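Local coordinates for conserved hypothetical protein VT76 (Thermotoga maritima, PDB 1RCU) that is of unknown function but belongs to the SLOG superfamily of Rossmann-like proteins, which suggests that it may bind a nucleotide or a related ligand, at residues V61-E71 with V84-N95; M23-Y31 with N118-E128. All blocks are in the same frame, centred on the assembly; numbering follows the deposited sequence.

Contact 1: residues V61-E71 with V84-N95; sequences VFNGGRDGVME and VVGILPDEEAGN
The Phe62 ring carries Val85 over one face, with CB 4.1 Å from the ring centroid in a CH-pi contact, and Ile87 CD1 at its edge. OE1 of the poorly ordered Glu92 meets the edge of the Arg66 guanidinium in a salt bridge, 3.0 Å from Arg66 NE, with guanidinium and carboxylate planes 71° apart. Val61 and Val84 pair on the other face of the sheet from Phe62. This is the parallel strand pair of a beta-alpha-beta unit in a Rossmann-like fold; helix 68-79 connects the two strands. Three backbone hydrogen bonds form the ladder: Val85 N to Val61 O, Asn63 N to Val85 O and Ile87 N to Asn63 O. At the strand end, Asn63 opens an Asx turn. Its OD1 takes the N-H of Gly65 on a lone pair, at 2.8 Å. Gly65 packs on Gly86, CA to CA 4.2 Å. The chain after strand 84-88 folds back and Asn95 grips this turn twice. Asn95 N donates to Gly65 O at 2.8 Å. Its OD1 accepts from Tyr97 N, fixing the amide's other side. Asn95 ND2 hydrogen-bonds Arg66 O at 3.0 Å, in the carbonyl plane, with Arg66 O close to the Asn95 amide plane.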
# COMPACT_ATOMS: atom_id res chain seq x y z
N VAL A 61 15.43 10.23 14.88
CA VAL A 61 15.77 10.05 13.47
C VAL A 61 15.15 8.84 12.75
O VAL A 61 15.13 7.73 13.27
CB VAL A 61 17.32 10.02 13.29
CG1 VAL A 61 17.68 9.98 11.80
CG2 VAL A 61 17.93 11.28 13.94
N PHE A 62 14.64 9.10 11.55
CA PHE A 62 14.03 8.07 10.69
C PHE A 62 14.74 8.05 9.34
O PHE A 62 15.12 9.10 8.83
CB PHE A 62 12.56 8.38 10.39
CG PHE A 62 11.62 8.06 11.49
CD1 PHE A 62 11.61 8.84 12.64
CD2 PHE A 62 10.75 6.99 11.39
CE1 PHE A 62 10.73 8.55 13.68
CE2 PHE A 62 9.86 6.68 12.42
CZ PHE A 62 9.85 7.46 13.58
N ASN A 63 14.87 6.85 8.77
CA ASN A 63 15.48 6.70 7.46
C ASN A 63 15.04 5.38 6.81
O ASN A 63 14.42 4.54 7.47
CB ASN A 63 17.01 6.77 7.55
CG ASN A 63 17.61 5.70 8.42
OD1 ASN A 63 17.37 4.51 8.23
ND2 ASN A 63 18.42 6.11 9.39
N GLY A 64 15.35 5.23 5.53
CA GLY A 64 14.99 4.05 4.77
C GLY A 64 15.60 2.73 5.22
O GLY A 64 15.42 1.72 4.54
N GLY A 65 16.34 2.76 6.32
CA GLY A 65 16.93 1.56 6.91
C GLY A 65 18.00 0.73 6.21
O GLY A 65 18.55 -0.19 6.84
N ARG A 66 18.32 1.02 4.96
CA ARG A 66 19.32 0.22 4.24
C ARG A 66 20.76 0.64 4.56
O ARG A 66 21.07 1.07 5.67
CB ARG A 66 19.09 0.34 2.74
CG ARG A 66 17.66 0.17 2.28
CD ARG A 66 17.30 -1.28 1.94
NE ARG A 66 18.27 -1.95 1.06
CZ ARG A 66 18.71 -1.50 -0.11
NH1 ARG A 66 18.29 -0.34 -0.59
NH2 ARG A 66 19.58 -2.23 -0.81
N ASP A 67 21.62 0.51 3.56
CA ASP A 67 23.04 0.87 3.67
C ASP A 67 23.28 2.33 3.27
O ASP A 67 22.44 3.21 3.52
CB ASP A 67 23.89 -0.06 2.79
CG ASP A 67 23.29 -0.27 1.39
OD1 ASP A 67 22.54 0.60 0.90
OD2 ASP A 67 23.58 -1.32 0.78
N GLY A 68 24.44 2.58 2.66
CA GLY A 68 24.79 3.91 2.20
C GLY A 68 24.71 5.02 3.22
O GLY A 68 25.14 4.86 4.36
N VAL A 69 24.17 6.16 2.80
CA VAL A 69 24.01 7.31 3.68
C VAL A 69 23.18 6.94 4.92
O VAL A 69 23.49 7.37 6.03
CB VAL A 69 23.31 8.50 2.94
CG1 VAL A 69 22.70 9.49 3.94
CG2 VAL A 69 24.30 9.21 2.06
N MSE A 70 22.14 6.13 4.71
CA MSE A 70 21.26 5.70 5.80
C MSE A 70 22.04 5.01 6.91
O MSE A 70 21.81 5.26 8.09
CB MSE A 70 20.16 4.77 5.28
CG MSE A 70 19.16 5.42 4.29
SE MSE A 70 18.21 4.13 3.13
CE MSE A 70 19.71 3.64 1.98
N GLU A 71 22.99 4.15 6.53
CA GLU A 71 23.78 3.42 7.50
C GLU A 71 24.69 4.33 8.31
O GLU A 71 24.76 4.21 9.53
CB GLU A 71 24.62 2.36 6.79
CG GLU A 71 25.44 1.49 7.74
CD GLU A 71 26.05 0.29 7.03
OE1 GLU A 71 25.28 -0.45 6.36
OE2 GLU A 71 27.28 0.08 7.15
N VAL A 84 17.35 5.91 16.43
CA VAL A 84 17.13 6.01 15.00
C VAL A 84 16.29 4.82 14.56
O VAL A 84 16.60 3.66 14.84
CB VAL A 84 18.48 6.10 14.22
CG1 VAL A 84 19.38 5.00 14.64
CG2 VAL A 84 18.23 6.08 12.70
N VAL A 85 15.19 5.13 13.89
CA VAL A 85 14.25 4.12 13.44
C VAL A 85 14.26 3.93 11.93
O VAL A 85 14.18 4.90 11.17
CB VAL A 85 12.82 4.51 13.88
CG1 VAL A 85 11.80 3.55 13.27
CG2 VAL A 85 12.74 4.52 15.40
N GLY A 86 14.34 2.67 11.50
CA GLY A 86 14.36 2.36 10.09
C GLY A 86 13.05 1.82 9.55
O GLY A 86 12.41 0.97 10.18
N ILE A 87 12.64 2.33 8.40
CA ILE A 87 11.41 1.89 7.73
C ILE A 87 11.95 1.10 6.54
O ILE A 87 12.50 1.67 5.61
CB ILE A 87 10.59 3.09 7.21
CG1 ILE A 87 10.32 4.08 8.35
CG2 ILE A 87 9.28 2.62 6.62
CD1 ILE A 87 9.31 3.61 9.35
N LEU A 88 11.78 -0.21 6.60
CA LEU A 88 12.29 -1.10 5.57
C LEU A 88 11.36 -1.53 4.47
O LEU A 88 10.18 -1.82 4.70
CB LEU A 88 12.86 -2.36 6.21
CG LEU A 88 14.09 -2.19 7.10
CD1 LEU A 88 14.14 -3.32 8.12
CD2 LEU A 88 15.34 -2.17 6.22
N PRO A 89 11.87 -1.56 3.23
CA PRO A 89 11.07 -1.99 2.09
C PRO A 89 10.99 -3.50 2.26
O PRO A 89 11.94 -4.12 2.73
CB PRO A 89 11.92 -1.56 0.89
CG PRO A 89 13.30 -1.62 1.41
CD PRO A 89 13.18 -1.03 2.78
N ASP A 90 9.84 -4.07 1.91
CA ASP A 90 9.64 -5.51 2.04
C ASP A 90 9.94 -5.98 3.45
O ASP A 90 9.72 -5.26 4.42
CB ASP A 90 10.52 -6.28 1.06
CG ASP A 90 9.72 -6.96 -0.04
OD1 ASP A 90 9.36 -6.28 -1.04
OD2 ASP A 90 9.43 -8.17 0.09
N GLU A 91 10.46 -7.21 3.55
CA GLU A 91 10.81 -7.78 4.84
C GLU A 91 12.32 -7.76 5.00
O GLU A 91 12.93 -8.71 5.50
CB GLU A 91 10.27 -9.22 4.93
CG GLU A 91 8.75 -9.26 4.91
CD GLU A 91 8.18 -10.64 5.19
OE1 GLU A 91 8.38 -11.55 4.35
OE2 GLU A 91 7.55 -10.82 6.25
N GLU A 92 12.92 -6.65 4.57
CA GLU A 92 14.36 -6.44 4.63
C GLU A 92 14.93 -6.54 6.04
O GLU A 92 14.20 -6.63 7.03
CB GLU A 92 14.74 -5.09 4.03
CG GLU A 92 14.81 -5.10 2.51
CD GLU A 92 15.86 -4.16 1.98
OE1 GLU A 92 16.95 -4.11 2.59
OE2 GLU A 92 15.62 -3.49 0.96
N ALA A 93 16.25 -6.54 6.12
CA ALA A 93 16.95 -6.67 7.39
C ALA A 93 17.30 -5.35 8.07
O ALA A 93 17.13 -5.20 9.28
CB ALA A 93 18.22 -7.49 7.17
N GLY A 94 17.81 -4.42 7.27
CA GLY A 94 18.18 -3.12 7.80
C GLY A 94 19.64 -3.08 8.23
O GLY A 94 20.25 -4.11 8.50
N ASN A 95 20.21 -1.88 8.28
CA ASN A 95 21.59 -1.74 8.68
C ASN A 95 21.68 -2.08 10.17
O ASN A 95 20.69 -1.99 10.89
CB ASN A 95 22.09 -0.32 8.36
CG ASN A 95 21.43 0.75 9.21
OD1 ASN A 95 21.58 0.78 10.43
ND2 ASN A 95 20.68 1.64 8.57

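Contact 2: residues M23-Y31 with N118-E128; sequences MKKVVVVGY and NADVVVSIGGE
Two neighbouring parallel strands, 25-30 and 121-125, meet here in the middle of the Rossmann-like sheet, close to the centre of the chain. The contact is a backbone ladder with valines on both faces. Val27 N bonds to Val121 O, Val123 N to Val27 O, Val29 N to Val123 O and Ile125 N to Val29 O. Val28 and Val123 lie side by side on the face covered by helix 44-56. Val27 and Val29 point to the other face, where helix 129-140 touches Val29 and Ser124. Val27 CG2 presses on Ala119 CB at 3.3 Å. At the start of the pair Asp120 makes a two-way link with Lys25. Asp120 N donates to Lys25 O at 2.9 Å, and Asp120 OD2 accepts from Lys25 N at 2.8 Å on its anti side. The extended Lys25 chain passes Asn118 and makes a weak bond to its OD1. Lys25 NZ also bonds Ala101 O, and Asn118 OD1 bonds Lys103 N, both of the second subunit. At the other end the Tyr31 ring lies over the Gly126-Gly127 loop. Gly127 N is over the ring centre, 3.0 Å above the plane. Gly127 CA makes a CH-pi contact, 3.8 Å from the centroid. Glu128 OE1 accepts a hydrogen bond from Asn170 N of the third subunit. Glu128 OE2 meets the ring at its edge, 3.4 Å from Tyr31 CE1.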
# COMPACT_ATOMS: atom_id res chain seq x y z
N MSE A 23 11.28 14.35 20.71
CA MSE A 23 9.91 14.70 20.24
C MSE A 23 9.86 15.04 18.76
O MSE A 23 9.00 14.55 18.03
CB MSE A 23 9.36 15.86 21.07
CG MSE A 23 10.38 16.96 21.36
SE MSE A 23 9.66 18.46 22.39
CE MSE A 23 8.26 19.01 21.15
N LYS A 24 10.77 15.90 18.32
CA LYS A 24 10.83 16.32 16.92
C LYS A 24 11.45 15.23 16.05
O LYS A 24 12.53 14.71 16.35
CB LYS A 24 11.66 17.60 16.77
CG LYS A 24 11.32 18.40 15.52
CD LYS A 24 11.94 19.78 15.59
CE LYS A 24 10.93 20.87 15.23
NZ LYS A 24 11.51 22.23 15.46
N LYS A 25 10.75 14.89 14.97
CA LYS A 25 11.20 13.84 14.08
C LYS A 25 11.82 14.33 12.77
O LYS A 25 11.16 15.04 12.00
CB LYS A 25 10.03 12.92 13.72
CG LYS A 25 9.52 12.02 14.82
CD LYS A 25 8.47 11.10 14.21
CE LYS A 25 7.82 10.16 15.23
NZ LYS A 25 6.85 9.19 14.61
N VAL A 26 13.06 13.94 12.49
CA VAL A 26 13.65 14.33 11.22
C VAL A 26 13.96 13.07 10.41
O VAL A 26 14.50 12.08 10.93
CB VAL A 26 14.93 15.21 11.35
CG1 VAL A 26 14.84 16.07 12.59
CG2 VAL A 26 16.18 14.37 11.34
N VAL A 27 13.56 13.11 9.15
CA VAL A 27 13.78 12.01 8.24
C VAL A 27 14.98 12.39 7.37
O VAL A 27 15.06 13.51 6.88
CB VAL A 27 12.51 11.81 7.35
CG1 VAL A 27 12.86 11.05 6.09
CG2 VAL A 27 11.42 11.06 8.14
N VAL A 28 15.94 11.47 7.23
CA VAL A 28 17.10 11.75 6.39
C VAL A 28 17.11 10.71 5.27
O VAL A 28 16.91 9.52 5.51
CB VAL A 28 18.47 11.72 7.18
CG1 VAL A 28 18.37 12.59 8.43
CG2 VAL A 28 18.85 10.31 7.53
N VAL A 29 17.31 11.20 4.05
CA VAL A 29 17.35 10.35 2.87
C VAL A 29 18.65 10.59 2.10
O VAL A 29 19.26 11.65 2.21
CB VAL A 29 16.13 10.64 1.94
CG1 VAL A 29 14.83 10.42 2.71
CG2 VAL A 29 16.19 12.05 1.43
N GLY A 30 19.06 9.60 1.31
CA GLY A 30 20.29 9.73 0.54
C GLY A 30 20.69 8.45 -0.17
O GLY A 30 19.94 7.48 -0.16
N TYR A 31 21.87 8.45 -0.77
CA TYR A 31 22.38 7.28 -1.51
C TYR A 31 22.27 5.99 -0.73
O TYR A 31 22.36 5.99 0.50
CB TYR A 31 23.86 7.43 -1.84
CG TYR A 31 24.27 8.51 -2.80
CD1 TYR A 31 23.93 8.45 -4.16
CD2 TYR A 31 25.12 9.53 -2.37
CE1 TYR A 31 24.45 9.39 -5.07
CE2 TYR A 31 25.64 10.45 -3.26
CZ TYR A 31 25.31 10.39 -4.60
OH TYR A 31 25.85 11.34 -5.43
N ASN A 118 6.45 10.19 8.59
CA ASN A 118 7.06 10.29 9.90
C ASN A 118 8.03 11.45 10.02
O ASN A 118 8.92 11.43 10.85
CB ASN A 118 7.77 8.99 10.26
CG ASN A 118 6.81 7.86 10.54
OD1 ASN A 118 6.27 7.75 11.65
ND2 ASN A 118 6.57 7.01 9.54
N ALA A 119 7.84 12.48 9.20
CA ALA A 119 8.75 13.60 9.24
C ALA A 119 8.15 14.96 9.56
O ALA A 119 7.05 15.30 9.10
CB ALA A 119 9.52 13.70 7.90
N ASP A 120 8.89 15.73 10.34
CA ASP A 120 8.51 17.10 10.64
C ASP A 120 9.39 17.90 9.69
O ASP A 120 9.10 19.06 9.37
CB ASP A 120 8.85 17.49 12.07
CG ASP A 120 7.95 16.81 13.08
OD1 ASP A 120 6.72 16.82 12.87
OD2 ASP A 120 8.47 16.28 14.09
N VAL A 121 10.47 17.26 9.26
CA VAL A 121 11.42 17.86 8.34
C VAL A 121 12.30 16.78 7.72
O VAL A 121 12.62 15.78 8.36
CB VAL A 121 12.31 18.91 9.05
CG1 VAL A 121 13.19 18.25 10.08
CG2 VAL A 121 13.14 19.65 8.02
N VAL A 122 12.66 16.98 6.45
CA VAL A 122 13.49 16.03 5.72
C VAL A 122 14.85 16.64 5.34
O VAL A 122 14.92 17.76 4.84
CB VAL A 122 12.80 15.59 4.41
CG1 VAL A 122 13.71 14.64 3.62
CG2 VAL A 122 11.47 14.93 4.74
N VAL A 123 15.92 15.89 5.60
CA VAL A 123 17.28 16.32 5.27
C VAL A 123 17.77 15.35 4.20
O VAL A 123 17.69 14.14 4.37
CB VAL A 123 18.20 16.26 6.49
CG1 VAL A 123 19.61 16.71 6.11
CG2 VAL A 123 17.64 17.14 7.59
N SER A 124 18.30 15.90 3.12
CA SER A 124 18.75 15.13 1.97
C SER A 124 20.26 15.16 1.74
O SER A 124 20.88 16.21 1.82
CB SER A 124 18.03 15.70 0.75
OG SER A 124 18.26 14.91 -0.39
N ILE A 125 20.85 14.01 1.43
CA ILE A 125 22.29 13.90 1.16
C ILE A 125 22.53 13.02 -0.08
O ILE A 125 22.15 11.84 -0.10
CB ILE A 125 23.05 13.26 2.35
CG1 ILE A 125 22.97 14.18 3.57
CG2 ILE A 125 24.50 13.02 1.98
CD1 ILE A 125 23.57 13.55 4.81
N GLY A 126 23.15 13.60 -1.10
CA GLY A 126 23.44 12.87 -2.32
C GLY A 126 22.19 12.26 -2.90
O GLY A 126 21.20 12.96 -3.09
N GLY A 127 22.25 10.97 -3.19
CA GLY A 127 21.09 10.26 -3.68
C GLY A 127 20.82 10.10 -5.16
O GLY A 127 21.14 10.97 -5.99
N GLU A 128 20.23 8.96 -5.49
CA GLU A 128 19.85 8.64 -6.84
C GLU A 128 18.33 8.81 -6.95
O GLU A 128 17.71 9.52 -6.16
CB GLU A 128 20.28 7.22 -7.22
CG GLU A 128 21.81 7.00 -7.32
CD GLU A 128 22.51 7.93 -8.32
OE1 GLU A 128 21.85 8.43 -9.26
OE2 GLU A 128 23.73 8.14 -8.18

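Overall arrangement
The chain starts in contact 2 with strand 25-30, runs through helix 44-56 and enters contact 1 at strand 60-63. Helix 68-79 then leads to strand 84-88, which closes the short loop of contact 1. The chain goes on through strand 100-103 and helix 108-116 before strand 121-125 closes the much longer loop of contact 2. The smaller loop therefore lies wholly within the larger one. Strand 25-30 stands between 60-63 and 121-125, so the contacts join four consecutive strands of one parallel sheet. They also touch directly: Phe62 O lies 3.0 Å from Val28 N, a probable hydrogen bond. Both contacts reach the second subunit.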